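Local coordinates for protein secreted hemophore CSA2 (Candida albicans, PDB 4Y7S) that binds heme outside the cell and helps the fungus take iron from human hemoglobin during hyphal growth, exchanging heme with related cell-wall proteins, at residues 11-17 with 45-51; 77-82 with 94-98. All blocks are in the same frame, centred on the assembly; numbering follows the deposited sequence.

How the contacts relate
Both contacts join a loop to a helix-bearing segment of the same CFEM helical basket, and their centres lie about 15 Å apart, the nearest atoms about 5 Å, without touching. Contact 1 is the more peripheral, about 11 Å from the chain centre, and mixes exposed residues such as Lys11 and Thr12 with buried ones such as Asn16 and Gly17. It combines four hydrogen bonds with packing on the Tyr45 and Trp46 rings and opens onto the heme. Contact 2, about 6 Å from the centre, has no exposed residue among those that touch; helix 72-87 meets the loop before helix 99-110 through aromatic and aliphatic side chains. The two share no helix: helix 48-53 serves contact 1.

Contact 1: 11-17 with 45-51; sequences KTASING and YWDTGCL. With HEB (heme b/c), chain D.
The irregular loop 11-17 curls around 45-51, a turn running into helix 48-53, with Gly17 CA 3.9 Å from Trp46 CA. Tyr45 (chi1 84°, p) extends its ring along the loop, and its OH accepts from Thr12 OG1 (3.2 Å; Thr12 chi1 t) and Ala13 N (3.1 Å). Ala13 CB packs 3.7 Å from Tyr45 CE2. Gly17 N donates to backbone Tyr45 O (2.9 Å), and side-chain Thr48 OG1 (chi1 m) to Gly17 O (2.6 Å). Gly17 CA sits 3.4 Å from Trp46 O in a CA-H...O contact, where an ideal CB would clash with that oxygen. Asn16 (chi1 p) hydrogen-bonds through OD1 to Ala19 N, at the start of helix 19-22; Asn16 OD1 is 3.9 Å from Leu51 CD1. This is the heme side of the CFEM basket: Asp47 (chi1 t) places OD2 2.2 Å from the heme FE as axial ligand, while OD1 accepts from Cys50 N (3.1 Å), so one carboxylate both binds iron and N-caps the helix. Cys50, disulfide-bonded to Cys43, brings SG to 3.4 Å from heme C2C. Trp46 (chi1 46°, p; chi2 -103°) lays its indole under the extended Lys11 chain (m, then t throughout): Lys11 CG stands 3.9 Å from the centroid of the six-membered ring in a CH-pi contact, and Lys11 O lies over a face, 3.2 Å from Trp46 CD1. Beyond the indole, whose CH2 is 3.6 Å from heme CHA, Lys11 NZ reaches propionate O2A at 2.8 Å in a weak hydrogen bond.

Contact 2: 77-82 with 94-98; sequences FRKLAV and YWIIP
Residues 77-82 are regular helix, part of helix 72-87, with Ala81 N hydrogen-bonded to Phe77 O and Val82 N to Arg78 O, both at 2.9 Å. Against it runs the irregular segment 94-98, closest at Val82 and Trp95, whose CA atoms are 5.1 Å apart. Tyr94 has positive phi (78°), Trp95 to Ile97 are extended, and Pro98 occupies the N-cap position of helix 99-110. Aromatic contacts centre on Trp95 (chi1 t, chi2 50°). Phe77 (chi1 t) directs its edge at the indole face in a T-shaped pair, centroids 5.5 Å apart and planes at 74°, with Phe77 CE2 3.7 Å from Trp95 CH2. Ala81 CB lies over the five-membered ring, 3.9 Å from its centroid, a CH-pi contact; Phe18 adds a nearly parallel ring to Trp95. In the aliphatic contacts, Val82 (chi1 t) sets CG1 4.0 Å from Tyr94 CD2 and CG2 4.3 Å from Trp95 CB. Arg78 (m, t, p) forms a group of its own: its methylene CG is 4.4 Å from Trp95 CZ3, and its guanidinium NH2 lies beside Ile97 CD1 at 3.6 Å. With no hydrogen bonds between the two segments, their fit depends on the shape and burial of Trp95, and the charge of Arg78 is met on helix 99-110, by a salt bridge to Asp106 and a hydrogen bond to Ser102.

Contact 1: 11-17 with 45-51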
ATOM      1  N   LYS A  11      23.278   9.087   1.741  1.00 28.96           N
ATOM      2  CA  LYS A  11      22.343   9.430   0.660  1.00 29.32           C
ATOM      3  C   LYS A  11      22.748   8.822  -0.693  1.00 28.61           C
ATOM      4  O   LYS A  11      22.522   9.414  -1.753  1.00 29.82           O
ATOM      5  CB  LYS A  11      22.204  10.943   0.566  1.00 32.27           C
ATOM      6  CG  LYS A  11      21.461  11.524   1.755  1.00 33.89           C
ATOM      7  CD  LYS A  11      21.607  13.024   1.820  1.00 37.03           C
ATOM      8  CE  LYS A  11      20.783  13.595   2.955  1.00 46.13           C
ATOM      9  NZ  LYS A  11      20.867  15.080   2.997  1.00 46.50           N
ATOM     10  N   THR A  12      23.379   7.652  -0.626  1.00 29.87           N
ATOM     11  CA  THR A  12      23.736   6.857  -1.795  1.00 27.92           C
ATOM     12  C   THR A  12      23.674   5.385  -1.410  1.00 30.26           C
ATOM     13  O   THR A  12      23.688   5.049  -0.218  1.00 26.77           O
ATOM     14  CB  THR A  12      25.164   7.260  -2.322  1.00 28.13           C
ATOM     15  OG1 THR A  12      25.322   6.933  -3.710  1.00 29.03           O
ATOM     16  CG2 THR A  12      26.255   6.616  -1.518  1.00 27.96           C
ATOM     17  N   ALA A  13      23.603   4.495  -2.390  1.00 28.21           N
ATOM     18  CA  ALA A  13      23.593   3.069  -2.078  1.00 22.99           C
ATOM     19  C   ALA A  13      24.130   2.206  -3.220  1.00 25.92           C
ATOM     20  O   ALA A  13      24.111   2.620  -4.365  1.00 29.51           O
ATOM     21  CB  ALA A  13      22.189   2.627  -1.707  1.00 22.49           C
ATOM     22  N   SER A  14      24.627   1.013  -2.890  1.00 27.71           N
ATOM     23  CA  SER A  14      25.096   0.061  -3.895  1.00 34.90           C
ATOM     24  C   SER A  14      23.921  -0.656  -4.553  1.00 27.94           C
ATOM     25  O   SER A  14      23.857  -0.775  -5.761  1.00 31.41           O
ATOM     26  CB  SER A  14      26.033  -0.964  -3.256  1.00 34.04           C
ATOM     27  OG  SER A  14      27.094  -0.310  -2.587  1.00 52.13           O
ATOM     28  N   ILE A  15      23.001  -1.141  -3.728  1.00 24.92           N
ATOM     29  CA  ILE A  15      21.785  -1.785  -4.185  1.00 26.58           C
ATOM     30  C   ILE A  15      20.616  -0.846  -3.868  1.00 24.17           C
ATOM     31  O   ILE A  15      20.053  -0.211  -4.748  1.00 27.14           O
ATOM     32  CB  ILE A  15      21.578  -3.160  -3.503  1.00 22.53           C
ATOM     33  CG1 ILE A  15      22.752  -4.098  -3.798  1.00 23.92           C
ATOM     34  CG2 ILE A  15      20.263  -3.794  -3.938  1.00 26.68           C
ATOM     35  CD1 ILE A  15      22.717  -5.400  -2.952  1.00 25.88           C
ATOM     36  N   ASN A  16      20.260  -0.771  -2.591  1.00 20.75           N
ATOM     37  CA  ASN A  16      19.320   0.230  -2.108  1.00 20.39           C
ATOM     38  C   ASN A  16      19.490   0.405  -0.593  1.00 19.35           C
ATOM     39  O   ASN A  16      20.257  -0.321   0.030  1.00 20.60           O
ATOM     40  CB  ASN A  16      17.873  -0.139  -2.482  1.00 20.72           C
ATOM     41  CG  ASN A  16      17.415  -1.472  -1.889  1.00 22.76           C
ATOM     42  OD1 ASN A  16      17.354  -1.636  -0.674  1.00 19.49           O
ATOM     43  ND2 ASN A  16      17.047  -2.412  -2.754  1.00 21.09           N
ATOM     44  N   GLY A  17      18.791   1.377  -0.012  1.00 20.83           N
ATOM     45  CA  GLY A  17      18.981   1.722   1.386  1.00 22.38           C
ATOM     46  C   GLY A  17      18.621   0.620   2.368  1.00 22.12           C
ATOM     47  O   GLY A  17      19.154   0.582   3.476  1.00 21.68           O
ATOM     48  N   TYR A  45      16.056   6.098  -3.361  1.00 21.85           N
ATOM     49  CA  TYR A  45      16.485   4.700  -3.386  1.00 20.83           C
ATOM     50  C   TYR A  45      17.416   4.338  -2.221  1.00 23.39           C
ATOM     51  O   TYR A  45      17.526   3.165  -1.849  1.00 21.12           O
ATOM     52  CB  TYR A  45      17.171   4.390  -4.720  1.00 21.70           C
ATOM     53  CG  TYR A  45      18.653   4.739  -4.821  1.00 23.03           C
ATOM     54  CD1 TYR A  45      19.079   6.052  -4.957  1.00 25.35           C
ATOM     55  CD2 TYR A  45      19.614   3.742  -4.808  1.00 22.40           C
ATOM     56  CE1 TYR A  45      20.437   6.371  -5.065  1.00 29.81           C
ATOM     57  CE2 TYR A  45      20.979   4.046  -4.915  1.00 25.80           C
ATOM     58  CZ  TYR A  45      21.380   5.359  -5.035  1.00 26.48           C
ATOM     59  OH  TYR A  45      22.718   5.666  -5.137  1.00 30.14           O
ATOM     60  N   TRP A  46      18.037   5.360  -1.628  1.00 22.15           N
ATOM     61  CA  TRP A  46      18.986   5.181  -0.515  1.00 21.36           C
ATOM     62  C   TRP A  46      18.291   5.234   0.843  1.00 22.50           C
ATOM     63  O   TRP A  46      18.924   5.054   1.869  1.00 19.11           O
ATOM     64  CB  TRP A  46      20.075   6.266  -0.559  1.00 22.27           C
ATOM     65  CG  TRP A  46      19.534   7.639  -0.788  1.00 23.93           C
ATOM     66  CD1 TRP A  46      19.554   8.346  -1.969  1.00 26.10           C
ATOM     67  CD2 TRP A  46      18.875   8.486   0.168  1.00 23.97           C
ATOM     68  NE1 TRP A  46      18.947   9.570  -1.799  1.00 27.51           N
ATOM     69  CE2 TRP A  46      18.525   9.680  -0.500  1.00 26.16           C
ATOM     70  CE3 TRP A  46      18.550   8.352   1.521  1.00 22.68           C
ATOM     71  CZ2 TRP A  46      17.865  10.732   0.143  1.00 26.96           C
ATOM     72  CZ3 TRP A  46      17.891   9.398   2.154  1.00 23.43           C
ATOM     73  CH2 TRP A  46      17.554  10.572   1.462  1.00 25.50           C
ATOM     74  N   ASP A  47      16.987   5.475   0.850  1.00 20.09           N
ATOM     75  CA  ASP A  47      16.265   5.775   2.073  1.00 19.20           C
ATOM     76  C   ASP A  47      15.740   4.517   2.790  1.00 17.35           C
ATOM     77  O   ASP A  47      14.655   4.026   2.510  1.00 16.16           O
ATOM     78  CB  ASP A  47      15.127   6.716   1.719  1.00 21.75           C
ATOM     79  CG  ASP A  47      14.385   7.237   2.918  1.00 17.94           C
ATOM     80  OD1 ASP A  47      14.537   6.739   4.062  1.00 18.43           O
ATOM     81  OD2 ASP A  47      13.626   8.181   2.680  1.00 23.83           O
ATOM     82  N   THR A  48      16.532   4.022   3.731  1.00 16.67           N
ATOM     83  CA  THR A  48      16.233   2.818   4.475  1.00 17.14           C
ATOM     84  C   THR A  48      14.846   2.862   5.110  1.00 17.95           C
ATOM     85  O   THR A  48      14.032   1.984   4.894  1.00 16.89           O
ATOM     86  CB  THR A  48      17.294   2.603   5.563  1.00 18.76           C
ATOM     87  OG1 THR A  48      18.593   2.645   4.962  1.00 19.85           O
ATOM     88  CG2 THR A  48      17.096   1.274   6.274  1.00 16.81           C
ATOM     89  N   GLY A  49      14.599   3.888   5.907  1.00 14.48           N
ATOM     90  CA  GLY A  49      13.326   4.032   6.594  1.00 18.21           C
ATOM     91  C   GLY A  49      12.134   3.996   5.663  1.00 15.82           C
ATOM     92  O   GLY A  49      11.157   3.305   5.933  1.00 17.22           O
ATOM     93  N   CYS A  50      12.207   4.730   4.555  1.00 18.80           N
ATOM     94  CA  CYS A  50      11.110   4.704   3.597  1.00 16.99           C
ATOM     95  C   CYS A  50      10.905   3.288   3.013  1.00 17.32           C
ATOM     96  O   CYS A  50       9.782   2.799   2.932  1.00 15.99           O
ATOM     97  CB  CYS A  50      11.368   5.708   2.478  1.00 22.38           C
ATOM     98  SG  CYS A  50      10.011   5.882   1.315  1.00 21.27           S
ATOM     99  N   LEU A  51      11.986   2.602   2.675  1.00 17.59           N
ATOM    100  CA  LEU A  51      11.881   1.272   2.074  1.00 14.32           C
ATOM    101  C   LEU A  51      11.462   0.201   3.091  1.00 17.89           C
ATOM    102  O   LEU A  51      11.124  -0.929   2.716  1.00 22.36           O
ATOM    103  CB  LEU A  51      13.209   0.894   1.421  1.00 13.09           C
ATOM    104  CG  LEU A  51      13.575   1.769   0.231  1.00 16.63           C
ATOM    105  CD1 LEU A  51      14.979   1.475  -0.255  1.00 23.49           C
ATOM    106  CD2 LEU A  51      12.585   1.614  -0.887  1.00 16.11           C
TER
HETATM  107 FE   HEB D 201      12.510   9.470   4.024  1.00 22.85          FE
HETATM  108  CHA HEB D 201      14.789  11.932   3.276  1.00 23.61           C
HETATM  109  CHB HEB D 201      14.231   8.830   6.947  1.00 19.13           C
HETATM  110  CHC HEB D 201       9.845   7.651   5.250  1.00 24.94           C
HETATM  111  CHD HEB D 201      10.496  10.462   1.459  1.00 25.82           C
HETATM  112  NA  HEB D 201      14.201  10.263   4.965  1.00 17.24           N
HETATM  113  C1A HEB D 201      15.015  11.235   4.441  1.00 21.24           C
HETATM  114  C2A HEB D 201      16.133  11.416   5.334  1.00 26.23           C
HETATM  115  C3A HEB D 201      15.981  10.562   6.353  1.00 18.69           C
HETATM  116  C4A HEB D 201      14.756   9.817   6.139  1.00 20.36           C
HETATM  117  CMA HEB D 201      16.911  10.359   7.574  1.00 21.83           C
HETATM  118  CAA HEB D 201      17.283  12.436   5.119  1.00 37.68           C
HETATM  119  CBA HEB D 201      17.065  13.619   6.061  1.00 47.48           C
HETATM  120  CGA HEB D 201      18.224  14.587   5.994  1.00 42.94           C
HETATM  121  O1A HEB D 201      18.514  15.258   7.017  1.00 59.88           O
HETATM  122  O2A HEB D 201      18.858  14.699   4.924  1.00 33.07           O
HETATM  123  NB  HEB D 201      12.112   8.517   5.745  1.00 16.82           N
HETATM  124  C1B HEB D 201      12.977   8.271   6.798  1.00 21.03           C
HETATM  125  C2B HEB D 201      12.342   7.332   7.705  1.00 21.81           C
HETATM  126  C3B HEB D 201      11.145   7.028   7.199  1.00 19.30           C
HETATM  127  C4B HEB D 201      10.987   7.751   5.988  1.00 20.46           C
HETATM  128  CMB HEB D 201      12.957   6.774   9.001  1.00 14.91           C
HETATM  129  CAB HEB D 201      10.032   6.098   7.714  1.00 18.67           C
HETATM  130  CBB HEB D 201       9.944   5.735   8.985  1.00 32.90           C
HETATM  131  NC  HEB D 201      10.530   9.148   3.504  1.00 24.71           N
HETATM  132  C1C HEB D 201       9.635   8.289   4.078  1.00 14.03           C
HETATM  133  C2C HEB D 201       8.450   8.160   3.248  1.00 24.27           C
HETATM  134  C3C HEB D 201       8.655   8.940   2.185  1.00 21.05           C
HETATM  135  C4C HEB D 201       9.953   9.573   2.337  1.00 22.20           C
HETATM  136  CMC HEB D 201       7.248   7.244   3.604  1.00 25.67           C
HETATM  137  CAC HEB D 201       7.753   9.221   0.970  1.00 30.72           C
HETATM  138  CBC HEB D 201       6.482   8.830   0.946  1.00 38.11           C
HETATM  139  ND  HEB D 201      12.601  10.989   2.628  1.00 23.25           N
HETATM  140  C1D HEB D 201      11.683  11.141   1.600  1.00 28.79           C
HETATM  141  C2D HEB D 201      12.185  12.104   0.654  1.00 35.06           C
HETATM  142  C3D HEB D 201      13.517  12.571   1.230  1.00 31.85           C
HETATM  143  C4D HEB D 201      13.696  11.821   2.445  1.00 32.98           C
HETATM  144  CMD HEB D 201      11.496  12.573  -0.642  1.00 40.63           C
HETATM  145  CAD HEB D 201      14.501  13.578   0.609  1.00 36.28           C
HETATM  146  CBD HEB D 201      14.239  15.010   1.045  1.00 44.13           C
HETATM  147  CGD HEB D 201      15.031  15.922   0.137  1.00 68.86           C
HETATM  148  O1D HEB D 201      15.832  15.417  -0.709  1.00 61.66           O
HETATM  149  O2D HEB D 201      14.851  17.166   0.258  1.00 85.82           O

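Contact 2: 77-82 with 94-98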
ATOM      1  N   PHE A  77      16.312 -13.842   8.429  1.00 14.60           N
ATOM      2  CA  PHE A  77      16.069 -12.730   7.537  1.00 15.14           C
ATOM      3  C   PHE A  77      15.161 -11.689   8.214  1.00 20.52           C
ATOM      4  O   PHE A  77      15.451 -10.495   8.172  1.00 17.37           O
ATOM      5  CB  PHE A  77      15.439 -13.142   6.212  1.00 12.72           C
ATOM      6  CG  PHE A  77      15.080 -11.955   5.391  1.00 15.41           C
ATOM      7  CD1 PHE A  77      16.049 -11.354   4.589  1.00 18.70           C
ATOM      8  CD2 PHE A  77      13.827 -11.362   5.503  1.00 17.93           C
ATOM      9  CE1 PHE A  77      15.760 -10.206   3.869  1.00 24.40           C
ATOM     10  CE2 PHE A  77      13.525 -10.209   4.783  1.00 17.06           C
ATOM     11  CZ  PHE A  77      14.494  -9.634   3.967  1.00 18.53           C
ATOM     12  N   ARG A  78      14.081 -12.134   8.849  1.00 17.42           N
ATOM     13  CA  ARG A  78      13.152 -11.190   9.446  1.00 16.77           C
ATOM     14  C   ARG A  78      13.806 -10.416  10.604  1.00 26.47           C
ATOM     15  O   ARG A  78      13.547  -9.227  10.770  1.00 20.42           O
ATOM     16  CB  ARG A  78      11.889 -11.874   9.965  1.00 18.31           C
ATOM     17  CG  ARG A  78      10.989 -12.427   8.895  1.00 30.73           C
ATOM     18  CD  ARG A  78       9.644 -12.915   9.484  1.00 31.84           C
ATOM     19  NE  ARG A  78       8.646 -11.844   9.633  1.00 41.40           N
ATOM     20  CZ  ARG A  78       7.354 -12.053   9.904  1.00 36.82           C
ATOM     21  NH1 ARG A  78       6.897 -13.286  10.074  1.00 35.66           N
ATOM     22  NH2 ARG A  78       6.523 -11.030  10.022  1.00 28.20           N
ATOM     23  N   LYS A  79      14.644 -11.088  11.396  1.00 17.03           N
ATOM     24  CA  LYS A  79      15.357 -10.429  12.481  1.00 14.17           C
ATOM     25  C   LYS A  79      16.260  -9.337  11.949  1.00 13.76           C
ATOM     26  O   LYS A  79      16.345  -8.271  12.533  1.00 18.60           O
ATOM     27  CB  LYS A  79      16.189 -11.432  13.265  1.00 15.79           C
ATOM     28  CG  LYS A  79      15.342 -12.295  14.163  1.00 23.66           C
ATOM     29  CD  LYS A  79      16.180 -13.220  15.077  1.00 27.42           C
ATOM     30  CE  LYS A  79      15.256 -14.029  15.994  1.00 30.59           C
ATOM     31  NZ  LYS A  79      15.959 -15.164  16.634  1.00 31.57           N
ATOM     32  N   LEU A  80      16.940  -9.603  10.846  1.00 18.03           N
ATOM     33  CA  LEU A  80      17.811  -8.592  10.255  1.00 22.35           C
ATOM     34  C   LEU A  80      17.026  -7.424   9.651  1.00 21.07           C
ATOM     35  O   LEU A  80      17.425  -6.259   9.798  1.00 16.96           O
ATOM     36  CB  LEU A  80      18.704  -9.215   9.195  1.00 20.21           C
ATOM     37  CG  LEU A  80      19.843 -10.030   9.776  1.00 20.74           C
ATOM     38  CD1 LEU A  80      20.318 -10.995   8.745  1.00 18.43           C
ATOM     39  CD2 LEU A  80      20.975  -9.127  10.247  1.00 25.86           C
ATOM     40  N   ALA A  81      15.918  -7.726   8.968  1.00 17.35           N
ATOM     41  CA  ALA A  81      15.076  -6.682   8.405  1.00 14.51           C
ATOM     42  C   ALA A  81      14.542  -5.767   9.500  1.00 17.06           C
ATOM     43  O   ALA A  81      14.613  -4.530   9.412  1.00 15.12           O
ATOM     44  CB  ALA A  81      13.923  -7.291   7.617  1.00 17.03           C
ATOM     45  N   VAL A  82      14.028  -6.384  10.548  1.00 14.08           N
ATOM     46  CA  VAL A  82      13.498  -5.643  11.685  1.00 18.68           C
ATOM     47  C   VAL A  82      14.603  -4.783  12.315  1.00 20.31           C
ATOM     48  O   VAL A  82      14.391  -3.611  12.626  1.00 20.76           O
ATOM     49  CB  VAL A  82      12.918  -6.591  12.733  1.00 18.99           C
ATOM     50  CG1 VAL A  82      12.714  -5.877  14.077  1.00 20.34           C
ATOM     51  CG2 VAL A  82      11.599  -7.170  12.227  1.00 16.92           C
ATOM     52  N   TYR A  94       8.365  -2.068  12.681  1.00 21.70           N
ATOM     53  CA  TYR A  94       9.693  -1.780  12.138  1.00 16.02           C
ATOM     54  C   TYR A  94       9.829  -2.136  10.656  1.00 19.75           C
ATOM     55  O   TYR A  94      10.056  -1.250   9.831  1.00 15.66           O
ATOM     56  CB  TYR A  94      10.764  -2.478  13.000  1.00 18.19           C
ATOM     57  CG  TYR A  94      10.570  -2.165  14.477  1.00 22.28           C
ATOM     58  CD1 TYR A  94      10.794  -0.884  14.964  1.00 21.74           C
ATOM     59  CD2 TYR A  94      10.117  -3.129  15.367  1.00 21.92           C
ATOM     60  CE1 TYR A  94      10.596  -0.568  16.293  1.00 24.32           C
ATOM     61  CE2 TYR A  94       9.925  -2.824  16.705  1.00 25.72           C
ATOM     62  CZ  TYR A  94      10.162  -1.543  17.163  1.00 25.17           C
ATOM     63  OH  TYR A  94       9.971  -1.221  18.491  1.00 34.49           O
ATOM     64  N   TRP A  95       9.715  -3.416  10.310  1.00 22.01           N
ATOM     65  CA  TRP A  95       9.660  -3.824   8.911  1.00 18.60           C
ATOM     66  C   TRP A  95       8.184  -4.014   8.573  1.00 23.67           C
ATOM     67  O   TRP A  95       7.565  -4.986   8.985  1.00 18.16           O
ATOM     68  CB  TRP A  95      10.489  -5.080   8.668  1.00 24.05           C
ATOM     69  CG  TRP A  95      10.590  -5.470   7.214  1.00 16.10           C
ATOM     70  CD1 TRP A  95      10.941  -4.660   6.174  1.00 18.42           C
ATOM     71  CD2 TRP A  95      10.355  -6.762   6.653  1.00 13.22           C
ATOM     72  NE1 TRP A  95      10.918  -5.358   5.002  1.00 14.06           N
ATOM     73  CE2 TRP A  95      10.570  -6.658   5.264  1.00 16.74           C
ATOM     74  CE3 TRP A  95       9.982  -8.005   7.185  1.00 19.00           C
ATOM     75  CZ2 TRP A  95      10.418  -7.736   4.404  1.00 16.01           C
ATOM     76  CZ3 TRP A  95       9.837  -9.074   6.329  1.00 21.05           C
ATOM     77  CH2 TRP A  95      10.063  -8.938   4.954  1.00 17.91           C
ATOM     78  N   ILE A  96       7.606  -3.049   7.866  1.00 16.33           N
ATOM     79  CA  ILE A  96       6.153  -2.982   7.748  1.00 19.66           C
ATOM     80  C   ILE A  96       5.665  -3.739   6.527  1.00 19.17           C
ATOM     81  O   ILE A  96       5.717  -3.225   5.419  1.00 20.19           O
ATOM     82  CB  ILE A  96       5.645  -1.521   7.612  1.00 20.98           C
ATOM     83  CG1 ILE A  96       6.293  -0.572   8.641  1.00 28.80           C
ATOM     84  CG2 ILE A  96       4.129  -1.480   7.716  1.00 20.73           C
ATOM     85  CD1 ILE A  96       5.903  -0.794  10.079  1.00 28.28           C
ATOM     86  N   ILE A  97       5.122  -4.933   6.746  1.00 18.24           N
ATOM     87  CA  ILE A  97       4.669  -5.782   5.645  1.00 14.13           C
ATOM     88  C   ILE A  97       3.186  -6.054   5.725  1.00 15.40           C
ATOM     89  O   ILE A  97       2.591  -5.992   6.799  1.00 18.58           O
ATOM     90  CB  ILE A  97       5.424  -7.138   5.618  1.00 14.53           C
ATOM     91  CG1 ILE A  97       5.341  -7.859   6.967  1.00 18.94           C
ATOM     92  CG2 ILE A  97       6.841  -6.921   5.238  1.00 18.93           C
ATOM     93  CD1 ILE A  97       5.997  -9.258   6.966  1.00 21.61           C
ATOM     94  N   PRO A  98       2.580  -6.390   4.582  1.00 17.95           N
ATOM     95  CA  PRO A  98       1.176  -6.800   4.589  1.00 17.87           C
ATOM     96  C   PRO A  98       0.917  -8.018   5.511  1.00 18.04           C
ATOM     97  O   PRO A  98       1.811  -8.855   5.690  1.00 16.00           O
ATOM     98  CB  PRO A  98       0.931  -7.185   3.142  1.00 17.07           C
ATOM     99  CG  PRO A  98       1.980  -6.462   2.355  1.00 17.85           C
ATOM    100  CD  PRO A  98       3.164  -6.426   3.229  1.00 17.53           C
TER